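Local coordinates for protein BIFUNCTIONAL PROTEIN Proline utilization A (PutA) (Corynebacterium freiburgense, PDB 5UX5) that probably oxidises proline to glutamate in two steps, using an FAD-dependent proline dehydrogenase and an NAD-dependent aldehyde dehydrogenase joined in one polypeptide, at residues H1007-I1019 with W1031-L1045. Residues are numbered along the deposited sequence; the frame is centred on the assembly and turned at random.
Sequences HEWFPPHSRIRAI and WAALNGSVVIDGPVL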
loop_
_atom_site.group_PDB
_atom_site.type_symbol
_atom_site.label_atom_id
_atom_site.label_comp_id
_atom_site.label_asym_id
_atom_site.label_seq_id
_atom_site.Cartn_x
_atom_site.Cartn_y
_atom_site.Cartn_z
ATOM N N HIS A 1007 28.651 -35.713 -11.660
ATOM C CA HIS A 1007 29.760 -34.831 -12.024
ATOM C C HIS A 1007 29.463 -33.973 -13.250
ATOM O O HIS A 1007 30.257 -33.088 -13.581
ATOM C CB HIS A 1007 31.058 -35.635 -12.228
ATOM C CG HIS A 1007 31.564 -36.276 -10.970
ATOM N ND1 HIS A 1007 31.173 -37.536 -10.565
ATOM C CD2 HIS A 1007 32.405 -35.816 -10.009
ATOM C CE1 HIS A 1007 31.756 -37.826 -9.415
ATOM N NE2 HIS A 1007 32.511 -36.801 -9.058
ATOM N N GLU A 1008 28.331 -34.184 -13.919
ATOM C CA GLU A 1008 27.908 -33.208 -14.917
ATOM C C GLU A 1008 27.393 -31.937 -14.227
ATOM O O GLU A 1008 26.576 -31.999 -13.303
ATOM C CB GLU A 1008 26.850 -33.808 -15.850
ATOM C CG GLU A 1008 26.548 -32.953 -17.121
ATOM C CD GLU A 1008 25.447 -33.548 -18.033
ATOM O OE1 GLU A 1008 25.140 -34.761 -17.934
ATOM O OE2 GLU A 1008 24.881 -32.787 -18.847
ATOM N N TRP A 1009 27.923 -30.791 -14.637
ATOM C CA TRP A 1009 27.549 -29.489 -14.107
ATOM C C TRP A 1009 26.106 -29.121 -14.479
ATOM O O TRP A 1009 25.550 -29.563 -15.497
ATOM C CB TRP A 1009 28.509 -28.439 -14.655
ATOM C CG TRP A 1009 28.236 -26.980 -14.349
ATOM C CD1 TRP A 1009 28.828 -26.230 -13.380
ATOM C CD2 TRP A 1009 27.358 -26.084 -15.065
ATOM N NE1 TRP A 1009 28.367 -24.931 -13.427
ATOM C CE2 TRP A 1009 27.468 -24.811 -14.453
ATOM C CE3 TRP A 1009 26.481 -26.238 -16.153
ATOM C CZ2 TRP A 1009 26.734 -23.696 -14.887
ATOM C CZ3 TRP A 1009 25.741 -25.128 -16.579
ATOM C CH2 TRP A 1009 25.880 -23.871 -15.943
ATOM N N PHE A 1010 25.515 -28.256 -13.657
ATOM C CA PHE A 1010 24.193 -27.698 -13.907
ATOM C C PHE A 1010 24.154 -26.299 -13.301
ATOM O O PHE A 1010 24.868 -26.030 -12.328
ATOM C CB PHE A 1010 23.074 -28.586 -13.332
ATOM C CG PHE A 1010 23.304 -29.024 -11.911
ATOM C CD1 PHE A 1010 22.894 -28.234 -10.845
ATOM C CD2 PHE A 1010 23.931 -30.237 -11.633
ATOM C CE1 PHE A 1010 23.097 -28.642 -9.526
ATOM C CE2 PHE A 1010 24.141 -30.647 -10.310
ATOM C CZ PHE A 1010 23.720 -29.846 -9.260
ATOM N N PRO A 1011 23.343 -25.395 -13.845
ATOM C CA PRO A 1011 23.435 -23.980 -13.468
ATOM C C PRO A 1011 22.916 -23.741 -12.063
ATOM O O PRO A 1011 22.195 -24.577 -11.507
ATOM C CB PRO A 1011 22.537 -23.281 -14.503
ATOM C CG PRO A 1011 22.265 -24.258 -15.545
ATOM C CD PRO A 1011 22.357 -25.604 -14.913
ATOM N N PRO A 1012 23.245 -22.602 -11.460
ATOM C CA PRO A 1012 22.620 -22.263 -10.174
ATOM C C PRO A 1012 21.103 -22.181 -10.303
ATOM O O PRO A 1012 20.567 -21.740 -11.324
ATOM C CB PRO A 1012 23.238 -20.897 -9.824
ATOM C CG PRO A 1012 24.582 -20.879 -10.558
ATOM C CD PRO A 1012 24.347 -21.681 -11.824
ATOM N N HIS A 1013 20.419 -22.606 -9.238
ATOM C CA HIS A 1013 18.965 -22.534 -9.076
ATOM C C HIS A 1013 18.198 -23.476 -10.001
ATOM O O HIS A 1013 17.006 -23.268 -10.265
ATOM C CB HIS A 1013 18.478 -21.092 -9.234
ATOM C CG HIS A 1013 19.335 -20.126 -8.488
ATOM N ND1 HIS A 1013 20.162 -19.219 -9.120
ATOM C CD2 HIS A 1013 19.592 -20.013 -7.161
ATOM C CE1 HIS A 1013 20.847 -18.545 -8.214
ATOM N NE2 HIS A 1013 20.534 -19.021 -7.019
ATOM N N SER A 1014 18.848 -24.539 -10.455
ATOM C CA SER A 1014 18.182 -25.546 -11.254
ATOM C C SER A 1014 17.249 -26.391 -10.393
ATOM O O SER A 1014 17.382 -26.480 -9.166
ATOM C CB SER A 1014 19.212 -26.438 -11.942
ATOM O OG SER A 1014 20.078 -25.652 -12.711
ATOM N N ARG A 1015 16.301 -27.030 -11.061
ATOM C CA ARG A 1015 15.471 -28.057 -10.455
ATOM C C ARG A 1015 15.882 -29.393 -11.059
ATOM O O ARG A 1015 16.006 -29.508 -12.282
ATOM C CB ARG A 1015 13.978 -27.788 -10.705
ATOM C CG ARG A 1015 13.316 -26.668 -9.912
ATOM C CD ARG A 1015 11.868 -26.528 -10.306
ATOM N NE ARG A 1015 11.207 -25.370 -9.713
ATOM C CZ ARG A 1015 9.965 -24.984 -10.012
ATOM N NH1 ARG A 1015 9.251 -25.645 -10.909
ATOM N NH2 ARG A 1015 9.429 -23.926 -9.428
ATOM N N ILE A 1016 16.118 -30.392 -10.212
ATOM C CA ILE A 1016 16.610 -31.692 -10.655
ATOM C C ILE A 1016 15.616 -32.735 -10.186
ATOM O O ILE A 1016 15.393 -32.875 -8.976
ATOM C CB ILE A 1016 18.017 -31.985 -10.118
ATOM C CG1 ILE A 1016 18.991 -30.917 -10.584
ATOM C CG2 ILE A 1016 18.493 -33.265 -10.602
ATOM C CD1 ILE A 1016 20.118 -30.699 -9.605
ATOM N N ARG A 1017 14.972 -33.423 -11.144
ATOM C CA ARG A 1017 13.988 -34.459 -10.830
ATOM C C ARG A 1017 14.666 -35.824 -10.774
ATOM O O ARG A 1017 15.402 -36.199 -11.694
ATOM C CB ARG A 1017 12.858 -34.484 -11.860
ATOM C CG ARG A 1017 11.635 -35.290 -11.435
ATOM C CD ARG A 1017 10.952 -34.630 -10.253
ATOM N NE ARG A 1017 9.682 -35.261 -9.870
ATOM C CZ ARG A 1017 9.544 -36.192 -8.929
ATOM N NH1 ARG A 1017 10.589 -36.646 -8.252
ATOM N NH2 ARG A 1017 8.341 -36.678 -8.663
ATOM N N ALA A 1018 14.408 -36.565 -9.697
ATOM C CA ALA A 1018 14.956 -37.899 -9.502
ATOM C C ALA A 1018 13.965 -38.933 -10.013
ATOM O O ALA A 1018 12.784 -38.917 -9.634
ATOM C CB ALA A 1018 15.247 -38.169 -8.032
ATOM N N ILE A 1019 14.439 -39.822 -10.885
ATOM C CA ILE A 1019 13.621 -40.934 -11.340
ATOM C C ILE A 1019 14.363 -42.238 -11.084
ATOM O O ILE A 1019 15.597 -42.295 -11.130
ATOM C CB ILE A 1019 13.233 -40.787 -12.832
ATOM C CG1 ILE A 1019 14.443 -40.948 -13.760
ATOM C CG2 ILE A 1019 12.546 -39.453 -13.077
ATOM C CD1 ILE A 1019 14.049 -41.058 -15.200
ATOM N N TRP A 1031 26.478 -30.488 -4.795
ATOM C CA TRP A 1031 26.615 -29.377 -5.719
ATOM C C TRP A 1031 25.384 -28.499 -5.683
ATOM O O TRP A 1031 25.501 -27.273 -5.704
ATOM C CB TRP A 1031 26.873 -29.876 -7.129
ATOM C CG TRP A 1031 28.236 -30.461 -7.305
ATOM C CD1 TRP A 1031 29.148 -30.728 -6.326
ATOM C CD2 TRP A 1031 28.852 -30.827 -8.542
ATOM N NE1 TRP A 1031 30.293 -31.252 -6.877
ATOM C CE2 TRP A 1031 30.139 -31.318 -8.239
ATOM C CE3 TRP A 1031 28.439 -30.791 -9.879
ATOM C CZ2 TRP A 1031 31.019 -31.764 -9.226
ATOM C CZ3 TRP A 1031 29.308 -31.227 -10.853
ATOM C CH2 TRP A 1031 30.586 -31.710 -10.523
ATOM N N ALA A 1032 24.200 -29.113 -5.585
ATOM C CA ALA A 1032 22.956 -28.349 -5.481
ATOM C C ALA A 1032 22.967 -27.437 -4.265
ATOM O O ALA A 1032 22.414 -26.335 -4.311
ATOM C CB ALA A 1032 21.742 -29.280 -5.433
ATOM N N ALA A 1033 23.563 -27.894 -3.157
ATOM C CA ALA A 1033 23.612 -27.076 -1.950
ATOM C C ALA A 1033 24.515 -25.872 -2.132
ATOM O O ALA A 1033 24.245 -24.811 -1.559
ATOM C CB ALA A 1033 24.082 -27.897 -0.757
ATOM N N LEU A 1034 25.562 -26.006 -2.953
ATOM C CA LEU A 1034 26.463 -24.889 -3.207
ATOM C C LEU A 1034 25.820 -23.835 -4.097
ATOM O O LEU A 1034 25.983 -22.642 -3.847
ATOM C CB LEU A 1034 27.744 -25.394 -3.846
ATOM C CG LEU A 1034 28.669 -26.139 -2.894
ATOM C CD1 LEU A 1034 29.751 -26.876 -3.670
ATOM C CD2 LEU A 1034 29.252 -25.157 -1.936
ATOM N N ASN A 1035 25.091 -24.236 -5.139
ATOM C CA ASN A 1035 24.554 -23.261 -6.073
ATOM C C ASN A 1035 23.040 -23.091 -5.975
ATOM O O ASN A 1035 22.420 -22.580 -6.914
ATOM C CB ASN A 1035 24.976 -23.593 -7.507
ATOM C CG ASN A 1035 24.324 -24.853 -8.071
ATOM O OD1 ASN A 1035 23.321 -25.358 -7.563
ATOM N ND2 ASN A 1035 24.902 -25.360 -9.153
ATOM N N GLY A 1036 22.436 -23.495 -4.856
ATOM C CA GLY A 1036 21.020 -23.252 -4.600
ATOM C C GLY A 1036 20.006 -23.946 -5.506
ATOM O O GLY A 1036 18.879 -23.455 -5.639
ATOM N N SER A 1037 20.370 -25.063 -6.132
ATOM C CA SER A 1037 19.423 -25.882 -6.875
ATOM C C SER A 1037 18.668 -26.818 -5.919
ATOM O O SER A 1037 18.981 -26.926 -4.729
ATOM C CB SER A 1037 20.154 -26.687 -7.952
ATOM O OG SER A 1037 20.922 -25.861 -8.807
ATOM N N VAL A 1038 17.664 -27.511 -6.444
ATOM C CA VAL A 1038 16.831 -28.376 -5.620
ATOM C C VAL A 1038 16.668 -29.733 -6.297
ATOM O O VAL A 1038 16.272 -29.825 -7.464
ATOM C CB VAL A 1038 15.461 -27.721 -5.315
ATOM C CG1 VAL A 1038 14.717 -27.379 -6.583
ATOM C CG2 VAL A 1038 14.625 -28.624 -4.433
ATOM N N VAL A 1039 17.007 -30.780 -5.567
ATOM C CA VAL A 1039 16.877 -32.141 -6.042
ATOM C C VAL A 1039 15.505 -32.618 -5.580
ATOM O O VAL A 1039 15.283 -32.778 -4.381
ATOM C CB VAL A 1039 18.005 -33.024 -5.485
ATOM C CG1 VAL A 1039 17.801 -34.478 -5.845
ATOM C CG2 VAL A 1039 19.357 -32.538 -5.965
ATOM N N ILE A 1040 14.581 -32.809 -6.522
ATOM C CA ILE A 1040 13.226 -33.280 -6.237
ATOM C C ILE A 1040 13.271 -34.810 -6.244
ATOM O O ILE A 1040 13.321 -35.447 -7.305
ATOM C CB ILE A 1040 12.235 -32.726 -7.261
ATOM C CG1 ILE A 1040 12.348 -31.187 -7.288
ATOM C CG2 ILE A 1040 10.840 -33.222 -6.991
ATOM C CD1 ILE A 1040 11.793 -30.514 -8.554
ATOM N N ASP A 1041 13.287 -35.412 -5.056
ATOM C CA ASP A 1041 13.658 -36.818 -4.965
ATOM C C ASP A 1041 12.540 -37.706 -4.424
ATOM O O ASP A 1041 12.804 -38.863 -4.054
ATOM C CB ASP A 1041 14.939 -36.998 -4.131
ATOM C CG ASP A 1041 14.808 -36.492 -2.694
ATOM O OD1 ASP A 1041 13.676 -36.260 -2.187
ATOM O OD2 ASP A 1041 15.868 -36.391 -2.044
ATOM N N GLY A 1042 11.316 -37.210 -4.353
ATOM C CA GLY A 1042 10.192 -38.056 -4.021
ATOM C C GLY A 1042 9.765 -38.899 -5.201
ATOM O O GLY A 1042 10.210 -38.706 -6.352
ATOM N N PRO A 1043 8.846 -39.835 -4.941
ATOM C CA PRO A 1043 8.304 -40.664 -6.033
ATOM C C PRO A 1043 7.604 -39.811 -7.077
ATOM O O PRO A 1043 7.023 -38.767 -6.779
ATOM C CB PRO A 1043 7.309 -41.601 -5.337
ATOM C CG PRO A 1043 7.148 -41.081 -3.928
ATOM C CD PRO A 1043 7.997 -39.850 -3.746
ATOM N N VAL A 1044 7.680 -40.264 -8.321
ATOM C CA VAL A 1044 6.971 -39.607 -9.409
ATOM C C VAL A 1044 5.486 -39.892 -9.265
ATOM O O VAL A 1044 5.062 -41.054 -9.258
ATOM C CB VAL A 1044 7.500 -40.080 -10.768
ATOM C CG1 VAL A 1044 6.790 -39.361 -11.868
ATOM C CG2 VAL A 1044 8.987 -39.809 -10.853
ATOM N N LEU A 1045 4.684 -38.836 -9.164
ATOM C CA LEU A 1045 3.255 -38.993 -8.923
ATOM C C LEU A 1045 2.471 -38.973 -10.221
ATOM O O LEU A 1045 2.742 -38.174 -11.127
ATOM C CB LEU A 1045 2.707 -37.909 -8.009
ATOM C CG LEU A 1045 3.385 -37.864 -6.659
ATOM C CD1 LEU A 1045 2.653 -36.874 -5.749
ATOM C CD2 LEU A 1045 3.478 -39.233 -6.053
#
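Strands 1015-1018 and 1038-1040 run parallel, the two strands of a beta-alpha-beta unit whose crossover is helix 1026-1035. The backbone ladder is regular: Ile1016 N donates to Val1038 O and Ile1016 O accepts from Ile1040 N, while strand 965-980 pairs with the other edge of 1015-1018. Before the strands, polar groups join the Pro1011-Ser1014 type II turn to residues Asn1035-Ser1037. His1013 N bonds Asn1035 O (3.1 Å), and Ser1014 N donates to Ser1037 OG (3.0 Å). That hydroxyl in turn donates to Asn1035 OD1, which also accepts from Ser1037 N in an Asx turn, and lies in plane at the Phe1010 ring edge. Apolar contacts lie alongside: Phe1010 presents CZ to Trp1031 CB (3.8 Å), with Ile1016 CD1 over one ring face. At the strands' C-terminal ends Arg1017, bent at chi2 (66°), crosses its bridge partner Ile1040 at about a right angle, packing CD on Ile1040 CG2 (3.6 Å). Its guanidinium lies between Ile1040 CG2 and Val1044 CG2 on opposite faces, and Glu1051 adds a salt bridge to NH2. NH1 also donates to Ile1040 O from above that carbonyl's plane, sharing it with Ala1018 N. Two in-plane carbonyls hold the guanidinium flat: NH2 reaches Pro1043 O (3.1 Å), and NH1 donates almost straight (176°) to Gly1042 O at 2.8 Å.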